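Local coordinates for protein titin (Homo sapiens, PDB 5JDD) that spans the half-sarcomere of striated muscle and, through chains of immunoglobulin domains in its I-band, contributes to passive elasticity, at residues A70-A75 with E81-L86; P33-W36 with V41-K44; K48-S53 with K59-N64; K143-I148 with Y160-G165; I130-S133 with K137-V140. One frame throughout, in Å; residues are numbered along the deposited sequence.

Overall arrangement
All five contacts belong to immunoglobulin I-set domains of a three-domain tandem. Interactions 1, 2 and 3 lie in the first domain and touch one another, with centres 11 to 13 Å apart. Interactions 1 and 2 share the sheet holding strands 71-77 and 35-38. Interaction 3 forms a hairpin of the facing sheet. Tyr73, Ile43, Leu60 and Leu62 meet in the core between these sheets. Interactions 4 and 5 lie in the second domain, centres 10 Å apart. They are coupled by backbone bonding between strands 136-141 and 144-149. Interactions 3 and 4 do not touch: their nearest atoms are about 12 Å apart.

Interaction 1. Residues A70-A75 with E81-L86; sequences AGEYTA and ECKAKL
Strands 71-75 and 81-86 run antiparallel at 149°, and Gly71-Leu86, Tyr73-Ala84 and Ala75-Cys82 are each joined by two backbone hydrogen bonds. The straightest of the six runs from Tyr73 N to Ala84 O, at 2.8 Å. Glu72-Lys85 and Thr74-Lys83 are the non-hydrogen-bonded pairs between them. Their side chains share one face of the sheet. Lys83 lies alongside Thr74 and bends at its last torsion (chi4 -69°). This turns NZ back to donate a hydrogen bond to Thr74 OG1 at 2.9 Å. Glu72 reaches across both lysines. Its CD sits 3.7 Å from Lys83 CD, and its OE2 lies 3.5 Å from Lys85 CE. The charged ends stay further apart: Glu72 OE1 is 4.2 Å from Lys83 NZ, too far for a salt bridge. The other face carries Tyr73, Ala75, Cys82, Ala84 and Leu86. Here Tyr73 CE1 comes to 4.0 Å from Leu86 CB, the two side chains lying side by side and pointing the same way. Ala75 CB rests 3.9 Å from Cys82 SG. The Tyr73 hydroxyl is hydrogen-bonded to Asp69 O, which makes a tyrosine corner, and the ring also stacks on His38. Phe23 and Leu62 cover the same face. The hairpin is thus two-sided. One face is apolar and closes the domain core. The other holds lysine chains against a glutamate and a threonine, where the loose charge pairing probably adds a mild electrostatic attraction to the backbone bonds.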
# COMPACT_ATOMS: atom_id res chain seq x y z
N ALA A 70 16.19 -1.86 26.00
CA ALA A 70 17.36 -2.45 25.36
C ALA A 70 18.60 -2.22 26.21
O ALA A 70 18.68 -1.25 26.97
CB ALA A 70 17.55 -1.87 23.97
N GLY A 71 19.55 -3.13 26.09
CA GLY A 71 20.84 -2.95 26.74
C GLY A 71 21.25 -4.13 27.58
O GLY A 71 20.70 -5.23 27.46
N GLU A 72 22.23 -3.91 28.45
CA GLU A 72 22.85 -4.99 29.18
C GLU A 72 22.24 -5.19 30.56
O GLU A 72 22.04 -4.22 31.32
CB GLU A 72 24.35 -4.73 29.31
CG GLU A 72 25.18 -5.90 29.81
CD GLU A 72 26.66 -5.70 29.55
OE1 GLU A 72 27.24 -4.73 30.11
OE2 GLU A 72 27.24 -6.48 28.76
N TYR A 73 21.93 -6.44 30.88
CA TYR A 73 21.38 -6.81 32.17
C TYR A 73 22.41 -7.67 32.89
O TYR A 73 23.06 -8.51 32.27
CB TYR A 73 20.06 -7.57 31.98
CG TYR A 73 18.96 -6.66 31.51
CD1 TYR A 73 18.87 -6.26 30.18
CD2 TYR A 73 18.02 -6.17 32.40
CE1 TYR A 73 17.87 -5.40 29.76
CE2 TYR A 73 17.01 -5.32 31.99
CZ TYR A 73 16.94 -4.94 30.67
OH TYR A 73 15.94 -4.08 30.25
N THR A 74 22.56 -7.45 34.20
CA THR A 74 23.52 -8.18 35.01
C THR A 74 22.81 -8.92 36.14
O THR A 74 21.99 -8.34 36.86
CB THR A 74 24.56 -7.22 35.62
OG1 THR A 74 25.17 -6.46 34.58
CG2 THR A 74 25.63 -7.99 36.40
N ALA A 75 23.12 -10.21 36.27
CA ALA A 75 22.71 -10.97 37.45
C ALA A 75 23.89 -11.04 38.41
O ALA A 75 25.01 -11.35 38.01
CB ALA A 75 22.28 -12.37 37.06
N GLU A 81 29.16 -12.42 39.02
CA GLU A 81 28.28 -11.69 38.12
C GLU A 81 28.26 -12.35 36.75
O GLU A 81 29.21 -13.02 36.36
CB GLU A 81 28.72 -10.24 37.97
CG GLU A 81 28.83 -9.48 39.28
CD GLU A 81 29.26 -8.04 39.08
OE1 GLU A 81 29.27 -7.59 37.91
OE2 GLU A 81 29.58 -7.37 40.09
N CYS A 82 27.15 -12.15 36.04
CA CYS A 82 27.07 -12.54 34.64
C CYS A 82 26.13 -11.58 33.92
O CYS A 82 25.20 -11.03 34.51
CB CYS A 82 26.61 -14.00 34.48
SG CYS A 82 25.15 -14.45 35.45
N LYS A 83 26.40 -11.38 32.64
CA LYS A 83 25.72 -10.35 31.87
C LYS A 83 25.18 -10.90 30.57
O LYS A 83 25.74 -11.83 29.99
CB LYS A 83 26.69 -9.21 31.56
CG LYS A 83 27.16 -8.43 32.76
CD LYS A 83 28.31 -7.51 32.38
CE LYS A 83 28.88 -6.79 33.60
NZ LYS A 83 27.93 -5.79 34.16
N ALA A 84 24.08 -10.31 30.11
CA ALA A 84 23.54 -10.59 28.78
C ALA A 84 22.82 -9.35 28.28
O ALA A 84 22.50 -8.44 29.05
CB ALA A 84 22.59 -11.78 28.82
N LYS A 85 22.55 -9.31 26.98
CA LYS A 85 21.94 -8.12 26.39
C LYS A 85 20.58 -8.40 25.79
O LYS A 85 20.34 -9.49 25.26
CB LYS A 85 22.85 -7.52 25.32
CG LYS A 85 24.12 -6.92 25.90
CD LYS A 85 25.08 -6.46 24.81
CE LYS A 85 26.30 -5.82 25.44
NZ LYS A 85 27.30 -5.45 24.40
N LEU A 86 19.71 -7.40 25.87
CA LEU A 86 18.45 -7.40 25.14
C LEU A 86 18.58 -6.47 23.94
O LEU A 86 18.94 -5.30 24.09
CB LEU A 86 17.31 -6.90 26.04
CG LEU A 86 15.96 -6.64 25.36
CD1 LEU A 86 15.35 -7.91 24.77
CD2 LEU A 86 14.97 -6.01 26.32

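Interaction 2. Residues P33-W36 with V41-K44; sequences PVKW and VEIK
Ile43 lays its side chain against the backbone end of Trp36, with CD1 4.1 Å from Trp36 CB. Its CB also lies 3.6 Å from Trp36 O. The indole itself leads away from residues 41-44, into the core, where it meets Leu51, Leu60 and Ala75. With CG anti to the carbonyl carbon (chi1 -66°), the ring is carried inward while CB stays beside Ile43. The backbones are joined at one point. Ile43 N donates to Trp36 O at 2.8 Å in a nearly straight bond (174°). The donor N lies 27° out of the carbonyl plane. The return link is made by a water. That water accepts from Trp36 N at 2.9 Å and donates to Ile43 O. The strands therefore part here, with solvent in the gap. On the outer side, Glu42 is extended and its carboxylate crosses the chain of Lys35. Glu42 OE1 is 3.6 Å from Lys35 CD. The salt bridge from Lys35 NZ to this oxygen is long, at 3.8 Å. A second water joins the two groups, donating to Glu42 OE1 at 2.7 Å and accepting from Lys35 NZ. Lys35 was modelled in two conformers, so this pairing is tentative. This hairpin edge thus rests on one firm backbone bond and a buried apolar touch, with water and a loose ion pair completing its exposed side.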
# COMPACT_ATOMS: atom_id res chain seq x y z
N PRO A 33 20.26 -15.92 47.29
CA PRO A 33 19.62 -14.67 46.86
C PRO A 33 20.31 -14.08 45.63
O PRO A 33 21.53 -14.23 45.48
CB PRO A 33 19.78 -13.75 48.07
CG PRO A 33 21.00 -14.28 48.79
CD PRO A 33 21.01 -15.77 48.55
N VAL A 34 19.54 -13.44 44.76
CA VAL A 34 20.08 -12.83 43.55
C VAL A 34 19.62 -11.40 43.41
O VAL A 34 18.61 -10.99 44.01
CB VAL A 34 19.65 -13.59 42.28
CG1 VAL A 34 20.15 -15.02 42.32
CG2 VAL A 34 18.13 -13.56 42.12
N LYS A 35 20.38 -10.62 42.65
CA LYS A 35 19.97 -9.28 42.26
C LYS A 35 20.15 -9.12 40.77
O LYS A 35 21.04 -9.73 40.18
CB LYS A 35 20.80 -8.21 42.98
CG LYS A 35 20.49 -8.08 44.46
CD LYS A 35 21.38 -7.02 45.11
CE LYS A 35 21.00 -6.80 46.56
NZ LYS A 35 21.86 -5.79 47.24
N TRP A 36 19.32 -8.29 40.15
CA TRP A 36 19.48 -7.95 38.74
C TRP A 36 19.68 -6.45 38.59
O TRP A 36 19.07 -5.66 39.32
CB TRP A 36 18.25 -8.36 37.94
CG TRP A 36 18.03 -9.83 37.86
CD1 TRP A 36 17.35 -10.61 38.76
CD2 TRP A 36 18.48 -10.72 36.83
NE1 TRP A 36 17.34 -11.92 38.34
CE2 TRP A 36 18.02 -12.01 37.16
CE3 TRP A 36 19.21 -10.54 35.65
CZ2 TRP A 36 18.28 -13.12 36.35
CZ3 TRP A 36 19.46 -11.64 34.84
CH2 TRP A 36 18.99 -12.92 35.20
N VAL A 41 21.43 0.35 37.93
CA VAL A 41 20.43 0.43 38.99
C VAL A 41 19.80 -0.94 39.20
O VAL A 41 19.48 -1.64 38.23
CB VAL A 41 19.35 1.48 38.67
CG1 VAL A 41 18.33 1.55 39.80
CG2 VAL A 41 19.98 2.84 38.46
N GLU A 42 19.65 -1.33 40.46
CA GLU A 42 19.02 -2.59 40.80
C GLU A 42 17.56 -2.61 40.35
O GLU A 42 16.80 -1.68 40.60
CB GLU A 42 19.09 -2.83 42.30
CG GLU A 42 18.45 -4.13 42.77
CD GLU A 42 18.61 -4.35 44.26
OE1 GLU A 42 19.61 -3.86 44.83
OE2 GLU A 42 17.72 -4.99 44.86
N ILE A 43 17.17 -3.70 39.68
CA ILE A 43 15.80 -3.88 39.22
C ILE A 43 14.89 -4.32 40.37
O ILE A 43 15.23 -5.22 41.15
CB ILE A 43 15.76 -4.89 38.07
CG1 ILE A 43 16.54 -4.32 36.88
CG2 ILE A 43 14.31 -5.22 37.68
CD1 ILE A 43 16.75 -5.29 35.76
N LYS A 44 13.73 -3.67 40.47
CA LYS A 44 12.70 -3.98 41.46
C LYS A 44 11.51 -4.59 40.75
O LYS A 44 11.29 -4.30 39.56
CB LYS A 44 12.22 -2.68 42.12
CG LYS A 44 13.28 -1.91 42.90
CD LYS A 44 12.85 -0.48 43.15
CE LYS A 44 13.04 0.36 41.89
NZ LYS A 44 12.57 1.76 42.05
O HOH W 1 22.15 -3.23 45.28
O HOH W 2 17.08 -7.31 41.73

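Interaction 3. Residues K48-S53 with K59-N64; sequences KHRLVS and KLMLQN
Arg50 leaves strand 49-53 with its CB 4.1 Å from Met61 CB of the paired strand. Its chain stays extended as far as CD, which passes 4.1 Å from Met61 SD. The bend at chi3 (-56°) then turns the guanidinium over toward Gln63. Both NH1 and NH2 aim at Gln63 OE1, which lies 4° out of the guanidinium plane. NH2 donates to OE1 at 2.7 Å. The modelled NH1 to OE1 distance is too short to be taken literally, so the exact sharing is doubtful. The guanidinium and amide planes are 73° apart. Further along this face, Met61 CE packs 3.5 Å from Val52 CG2.

The backbones pair antiparallel. Arg50 and Met61 exchange two backbone bonds, as do Val52 and Lys59. Gln63 N adds a bond to Lys48 O at 2.9 Å. On the opposite face, the His49 ring edge meets Leu62, with CD2 of each 3.3 Å apart. Leu62 and Leu60 continue into the core and touch Tyr73. Lys48 closes the end of the hairpin. Its CD lies 3.1 Å from Gln63 O, and NZ makes a weak bond to Asn64 O while forming its salt bridge to Asp69. The chemistry implies a hairpin with a polar clasp on the outside and leucines inside. The bond from NH2 would let the positive charge polarise the amide oxygen of Gln63, and it probably keeps Arg50 along the surface.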
# COMPACT_ATOMS: atom_id res chain seq x y z
N LYS A 48 6.42 -3.83 34.82
CA LYS A 48 7.27 -4.27 33.71
C LYS A 48 8.20 -5.44 34.07
O LYS A 48 8.51 -6.28 33.22
CB LYS A 48 8.11 -3.09 33.17
CG LYS A 48 9.28 -3.48 32.27
CD LYS A 48 9.00 -3.21 30.80
CE LYS A 48 8.95 -1.73 30.49
NZ LYS A 48 8.70 -1.45 29.05
N HIS A 49 8.64 -5.50 35.33
CA HIS A 49 9.64 -6.48 35.73
C HIS A 49 9.11 -7.47 36.75
O HIS A 49 8.53 -7.09 37.77
CB HIS A 49 10.84 -5.76 36.36
CG HIS A 49 11.43 -4.69 35.49
ND1 HIS A 49 11.15 -3.35 35.67
CD2 HIS A 49 12.28 -4.76 34.44
CE1 HIS A 49 11.80 -2.64 34.76
NE2 HIS A 49 12.49 -3.48 34.00
N ARG A 50 9.31 -8.75 36.47
CA ARG A 50 8.99 -9.80 37.43
C ARG A 50 10.25 -10.58 37.76
O ARG A 50 10.98 -11.02 36.87
CB ARG A 50 7.95 -10.75 36.86
CG ARG A 50 7.60 -11.90 37.79
CD ARG A 50 6.36 -12.64 37.31
NE ARG A 50 5.23 -11.72 37.18
CZ ARG A 50 4.85 -11.19 36.02
NH1 ARG A 50 5.49 -11.49 34.90
NH2 ARG A 50 3.82 -10.35 35.99
N LEU A 51 10.49 -10.75 39.05
CA LEU A 51 11.63 -11.52 39.54
C LEU A 51 11.10 -12.83 40.09
O LEU A 51 10.28 -12.83 41.01
CB LEU A 51 12.36 -10.77 40.64
CG LEU A 51 12.93 -9.40 40.27
CD1 LEU A 51 13.55 -8.73 41.48
CD2 LEU A 51 13.96 -9.59 39.18
N VAL A 52 11.54 -13.95 39.52
CA VAL A 52 11.06 -15.25 39.97
C VAL A 52 12.22 -16.16 40.33
O VAL A 52 13.05 -16.48 39.48
CB VAL A 52 10.20 -15.94 38.90
CG1 VAL A 52 9.72 -17.30 39.40
CG2 VAL A 52 9.02 -15.08 38.53
N SER A 53 12.29 -16.56 41.60
CA SER A 53 13.27 -17.55 42.02
C SER A 53 12.56 -18.88 42.28
O SER A 53 11.52 -18.92 42.94
CB SER A 53 14.01 -17.08 43.28
OG SER A 53 14.90 -16.01 43.01
N LYS A 59 14.93 -16.11 37.39
CA LYS A 59 14.51 -15.45 36.16
C LYS A 59 14.15 -13.99 36.38
O LYS A 59 13.58 -13.62 37.41
CB LYS A 59 13.33 -16.19 35.54
CG LYS A 59 13.59 -17.66 35.32
CD LYS A 59 12.31 -18.44 35.06
CE LYS A 59 11.64 -17.96 33.79
NZ LYS A 59 10.55 -18.88 33.36
N LEU A 60 14.50 -13.16 35.40
CA LEU A 60 14.01 -11.80 35.27
C LEU A 60 13.15 -11.76 34.02
O LEU A 60 13.63 -12.02 32.91
CB LEU A 60 15.17 -10.82 35.12
CG LEU A 60 14.80 -9.41 34.67
CD1 LEU A 60 13.90 -8.74 35.68
CD2 LEU A 60 16.06 -8.58 34.45
N MET A 61 11.87 -11.46 34.19
CA MET A 61 10.95 -11.37 33.07
C MET A 61 10.63 -9.91 32.80
O MET A 61 10.34 -9.14 33.71
CB MET A 61 9.68 -12.17 33.38
CG MET A 61 9.94 -13.62 33.76
SD MET A 61 8.41 -14.45 34.27
CE MET A 61 9.07 -15.90 35.08
N LEU A 62 10.70 -9.54 31.53
CA LEU A 62 10.41 -8.18 31.11
C LEU A 62 9.18 -8.22 30.22
O LEU A 62 9.17 -8.86 29.16
CB LEU A 62 11.58 -7.57 30.35
CG LEU A 62 12.98 -7.75 30.95
CD1 LEU A 62 14.05 -7.22 30.01
CD2 LEU A 62 13.07 -7.06 32.28
N GLN A 63 8.13 -7.52 30.65
CA GLN A 63 6.86 -7.58 29.96
C GLN A 63 6.67 -6.36 29.08
O GLN A 63 7.05 -5.25 29.46
CB GLN A 63 5.73 -7.73 30.98
CG GLN A 63 5.89 -8.98 31.84
CD GLN A 63 4.99 -9.00 33.05
OE1 GLN A 63 4.34 -10.01 33.33
NE2 GLN A 63 4.95 -7.90 33.79
N ASN A 64 6.11 -6.58 27.89
CA ASN A 64 5.75 -5.49 26.96
C ASN A 64 6.93 -4.56 26.70
O ASN A 64 6.84 -3.35 26.94
CB ASN A 64 4.54 -4.71 27.50
CG ASN A 64 3.92 -3.78 26.46
OD1 ASN A 64 4.23 -3.85 25.27
ND2 ASN A 64 3.02 -2.91 26.92

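Interaction 4. Residues K143-I148 with Y160-G165; sequences KLHQLI and YTFVCG
Tyr160 begins the contact, against Leu147 on the facing strand. Its CD1 lies 3.7 Å from Leu147 CD2, and the two side chains cross at about a right angle. The ring approaches obliquely. Because CG sits beside the backbone N (chi1 -67°), the ring leans back along the strand, away from Phe162. Its hydroxyl is hydrogen-bonded to Asp156 O, a tyrosine corner. Phe162 comes two residues later on the same side of the strand. Its CG is anti to the backbone N (chi1 -173°), and this ring leans forward instead. CZ comes over one face of the His145 ring, 3.3 Å above the plane and offset toward the rim. The closest approach is Phe162 CZ to His145 ND1, at 3.4 Å. The ring planes stand at 42°, so the pair is neither a stack nor a T-shape. His145 CB adds an off-centre CH-pi contact 4.2 Å from the centroid of the Phe162 ring. Trp123 touches His145 and Leu147, and meets the Phe162 ring edge-to-face. The two strands belong to different sheets, and their backbones stay apart: His145 CA and Phe162 CA are 8.4 Å from each other. Side chains alone bridge them. Such packing of strands E and F across the interior is typical of the immunoglobulin beta sandwich, here of the I-set.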
# COMPACT_ATOMS: atom_id res chain seq x y z
N LYS A 143 6.85 -9.24 3.32
CA LYS A 143 7.27 -7.94 3.82
C LYS A 143 6.92 -6.81 2.86
O LYS A 143 7.21 -5.65 3.15
CB LYS A 143 8.77 -7.93 4.12
CG LYS A 143 9.20 -8.91 5.19
CD LYS A 143 10.58 -9.43 4.82
CE LYS A 143 11.59 -9.19 5.90
NZ LYS A 143 12.94 -9.67 5.45
N LEU A 144 6.30 -7.15 1.73
CA LEU A 144 5.90 -6.16 0.73
C LEU A 144 4.45 -5.75 0.95
O LEU A 144 3.56 -6.59 1.09
CB LEU A 144 6.07 -6.73 -0.69
CG LEU A 144 5.62 -5.86 -1.87
CD1 LEU A 144 6.59 -4.73 -2.11
CD2 LEU A 144 5.47 -6.69 -3.14
N HIS A 145 4.20 -4.45 0.96
CA HIS A 145 2.86 -3.92 1.12
C HIS A 145 2.50 -3.06 -0.07
O HIS A 145 3.28 -2.19 -0.47
CB HIS A 145 2.75 -3.11 2.41
CG HIS A 145 2.74 -3.97 3.63
ND1 HIS A 145 1.57 -4.36 4.25
CD2 HIS A 145 3.74 -4.57 4.31
CE1 HIS A 145 1.86 -5.14 5.27
NE2 HIS A 145 3.17 -5.28 5.33
N GLN A 146 1.32 -3.29 -0.63
CA GLN A 146 0.90 -2.59 -1.84
C GLN A 146 -0.50 -2.01 -1.72
O GLN A 146 -1.40 -2.61 -1.13
CB GLN A 146 0.98 -3.55 -3.04
CG GLN A 146 0.66 -2.91 -4.38
CD GLN A 146 0.73 -3.91 -5.52
OE1 GLN A 146 0.48 -5.10 -5.33
NE2 GLN A 146 1.05 -3.42 -6.71
N LEU A 147 -0.67 -0.82 -2.31
CA LEU A 147 -1.97 -0.17 -2.46
C LEU A 147 -2.20 0.04 -3.94
O LEU A 147 -1.40 0.69 -4.62
CB LEU A 147 -2.00 1.18 -1.74
CG LEU A 147 -3.28 2.01 -1.94
CD1 LEU A 147 -4.46 1.32 -1.29
CD2 LEU A 147 -3.12 3.41 -1.36
N ILE A 148 -3.27 -0.55 -4.46
CA ILE A 148 -3.63 -0.39 -5.86
C ILE A 148 -4.90 0.45 -5.96
O ILE A 148 -5.91 0.14 -5.31
CB ILE A 148 -3.81 -1.74 -6.54
CG1 ILE A 148 -2.50 -2.53 -6.48
CG2 ILE A 148 -4.26 -1.57 -7.98
CD1 ILE A 148 -2.68 -4.02 -6.56
N TYR A 160 -0.44 9.65 0.01
CA TYR A 160 -0.76 8.34 0.56
C TYR A 160 0.34 7.89 1.50
O TYR A 160 1.52 8.09 1.23
CB TYR A 160 -0.97 7.33 -0.58
CG TYR A 160 -2.21 7.64 -1.38
CD1 TYR A 160 -3.43 7.08 -1.05
CD2 TYR A 160 -2.16 8.52 -2.46
CE1 TYR A 160 -4.58 7.38 -1.77
CE2 TYR A 160 -3.30 8.82 -3.19
CZ TYR A 160 -4.50 8.25 -2.83
OH TYR A 160 -5.64 8.53 -3.54
N THR A 161 -0.06 7.28 2.61
CA THR A 161 0.89 6.94 3.66
C THR A 161 0.70 5.49 4.07
O THR A 161 -0.43 5.03 4.19
CB THR A 161 0.63 7.82 4.90
OG1 THR A 161 0.80 9.20 4.57
CG2 THR A 161 1.57 7.45 6.05
N PHE A 162 1.81 4.77 4.27
CA PHE A 162 1.77 3.48 4.94
C PHE A 162 2.33 3.63 6.35
O PHE A 162 3.42 4.19 6.53
CB PHE A 162 2.57 2.41 4.19
CG PHE A 162 2.41 1.04 4.78
CD1 PHE A 162 3.31 0.57 5.72
CD2 PHE A 162 1.32 0.26 4.45
CE1 PHE A 162 3.14 -0.69 6.29
CE2 PHE A 162 1.14 -0.99 5.01
CZ PHE A 162 2.06 -1.48 5.95
N VAL A 163 1.59 3.16 7.35
CA VAL A 163 2.04 3.20 8.74
C VAL A 163 2.59 1.84 9.16
O VAL A 163 1.91 0.82 9.05
CB VAL A 163 0.91 3.59 9.69
CG1 VAL A 163 1.42 3.67 11.13
CG2 VAL A 163 0.30 4.93 9.27
N CYS A 164 3.83 1.85 9.65
CA CYS A 164 4.52 0.63 10.03
C CYS A 164 5.06 0.80 11.45
O CYS A 164 6.12 1.40 11.65
CB CYS A 164 5.68 0.40 9.05
SG CYS A 164 6.75 -0.98 9.40
N GLY A 165 4.32 0.29 12.43
CA GLY A 165 4.64 0.56 13.82
C GLY A 165 4.70 2.06 14.08
O GLY A 165 3.72 2.79 13.82

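Interaction 5. Residues I130-S133 with K137-V140; sequences IEMS and KIVV
Met132 and Ile138 form the tight part of this contact. Met132 CG presses into the side chain of Ile138, 3.6 Å from its CB and 3.7 Å from its CD1. The methionine chain then bends at chi2 (-146°) and chi3 (85°). The bends bring its methyl CE up against the N-H edge of the strand, straight in front of Ile138 N at 3.2 Å. That N-H is buried by the contact and finds no polar partner in the model. The sulfur follows the same path: Met132 SD is 3.9 Å from Ile138 O. Ile138 CD1 also reaches the loop backbone, 4.2 Å from Ile130 O. Beyond this, Ile130 and Ile138 both lean inward on Trp123 and Leu147.

The outer side is much looser. Lys137 only grazes the methionine, its CD 3.9 Å from Met132 CE. Its CB points away from the loop. Glu131 also points outward and is exposed. Ser133 O stays 4.2 Å from Lys137 N, so the backbones do not bond here. Ser133 instead secures the turn that follows, with its OG hydrogen-bonded to Phe136 N. Strand 137-140 finds its backbone bonds on its other edge, to Ile148 and Gln146. Met132 therefore lies along the outer edge of the strand and blocks the N-H of Ile138, which would probably hinder pairing with another strand there. The arrangement belongs to the connection from strand C' to strand D, where the chain passes from one sheet of the I-set sandwich to the other.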
# COMPACT_ATOMS: atom_id res chain seq x y z
N ILE A 130 -7.87 4.47 4.79
CA ILE A 130 -8.51 3.93 3.60
C ILE A 130 -9.06 2.52 3.89
O ILE A 130 -8.38 1.71 4.52
CB ILE A 130 -7.48 3.79 2.44
CG1 ILE A 130 -6.79 5.13 2.17
CG2 ILE A 130 -8.14 3.26 1.18
CD1 ILE A 130 -5.67 5.05 1.13
N GLU A 131 -10.27 2.23 3.42
CA GLU A 131 -10.86 0.89 3.51
C GLU A 131 -10.72 0.16 2.18
O GLU A 131 -10.89 0.77 1.13
CB GLU A 131 -12.36 0.99 3.82
CG GLU A 131 -12.71 1.59 5.17
CD GLU A 131 -14.19 1.93 5.30
OE1 GLU A 131 -15.04 1.26 4.68
OE2 GLU A 131 -14.51 2.90 6.03
N MET A 132 -10.41 -1.14 2.23
CA MET A 132 -10.46 -2.00 1.04
C MET A 132 -11.82 -1.90 0.36
O MET A 132 -12.86 -1.95 1.02
CB MET A 132 -10.25 -3.47 1.43
CG MET A 132 -8.81 -3.90 1.56
SD MET A 132 -8.61 -5.62 1.04
CE MET A 132 -8.42 -5.39 -0.72
N SER A 133 -11.81 -1.73 -0.96
CA SER A 133 -13.03 -1.70 -1.76
C SER A 133 -12.66 -2.10 -3.18
O SER A 133 -11.53 -2.52 -3.43
CB SER A 133 -13.68 -0.32 -1.75
OG SER A 133 -12.84 0.65 -2.37
N LYS A 137 -7.40 -1.63 -3.68
CA LYS A 137 -6.95 -2.99 -3.43
C LYS A 137 -5.74 -2.92 -2.50
O LYS A 137 -4.76 -2.25 -2.80
CB LYS A 137 -6.59 -3.68 -4.75
CG LYS A 137 -5.95 -5.05 -4.61
CD LYS A 137 -6.96 -6.14 -4.31
CE LYS A 137 -6.32 -7.51 -4.45
NZ LYS A 137 -5.54 -7.60 -5.73
N ILE A 138 -5.84 -3.58 -1.36
CA ILE A 138 -4.78 -3.57 -0.37
C ILE A 138 -4.17 -4.97 -0.30
O ILE A 138 -4.87 -5.95 -0.06
CB ILE A 138 -5.32 -3.09 1.00
CG1 ILE A 138 -5.70 -1.61 0.90
CG2 ILE A 138 -4.29 -3.28 2.10
CD1 ILE A 138 -6.44 -1.06 2.11
N VAL A 139 -2.86 -5.05 -0.52
CA VAL A 139 -2.19 -6.34 -0.68
C VAL A 139 -1.01 -6.45 0.28
O VAL A 139 -0.30 -5.47 0.51
CB VAL A 139 -1.68 -6.52 -2.12
CG1 VAL A 139 -1.05 -7.90 -2.31
CG2 VAL A 139 -2.81 -6.33 -3.14
N VAL A 140 -0.83 -7.63 0.86
CA VAL A 140 0.39 -7.95 1.59
C VAL A 140 1.04 -9.15 0.94
O VAL A 140 0.38 -10.17 0.70
CB VAL A 140 0.10 -8.29 3.05
CG1 VAL A 140 1.41 -8.57 3.80
CG2 VAL A 140 -0.68 -7.17 3.71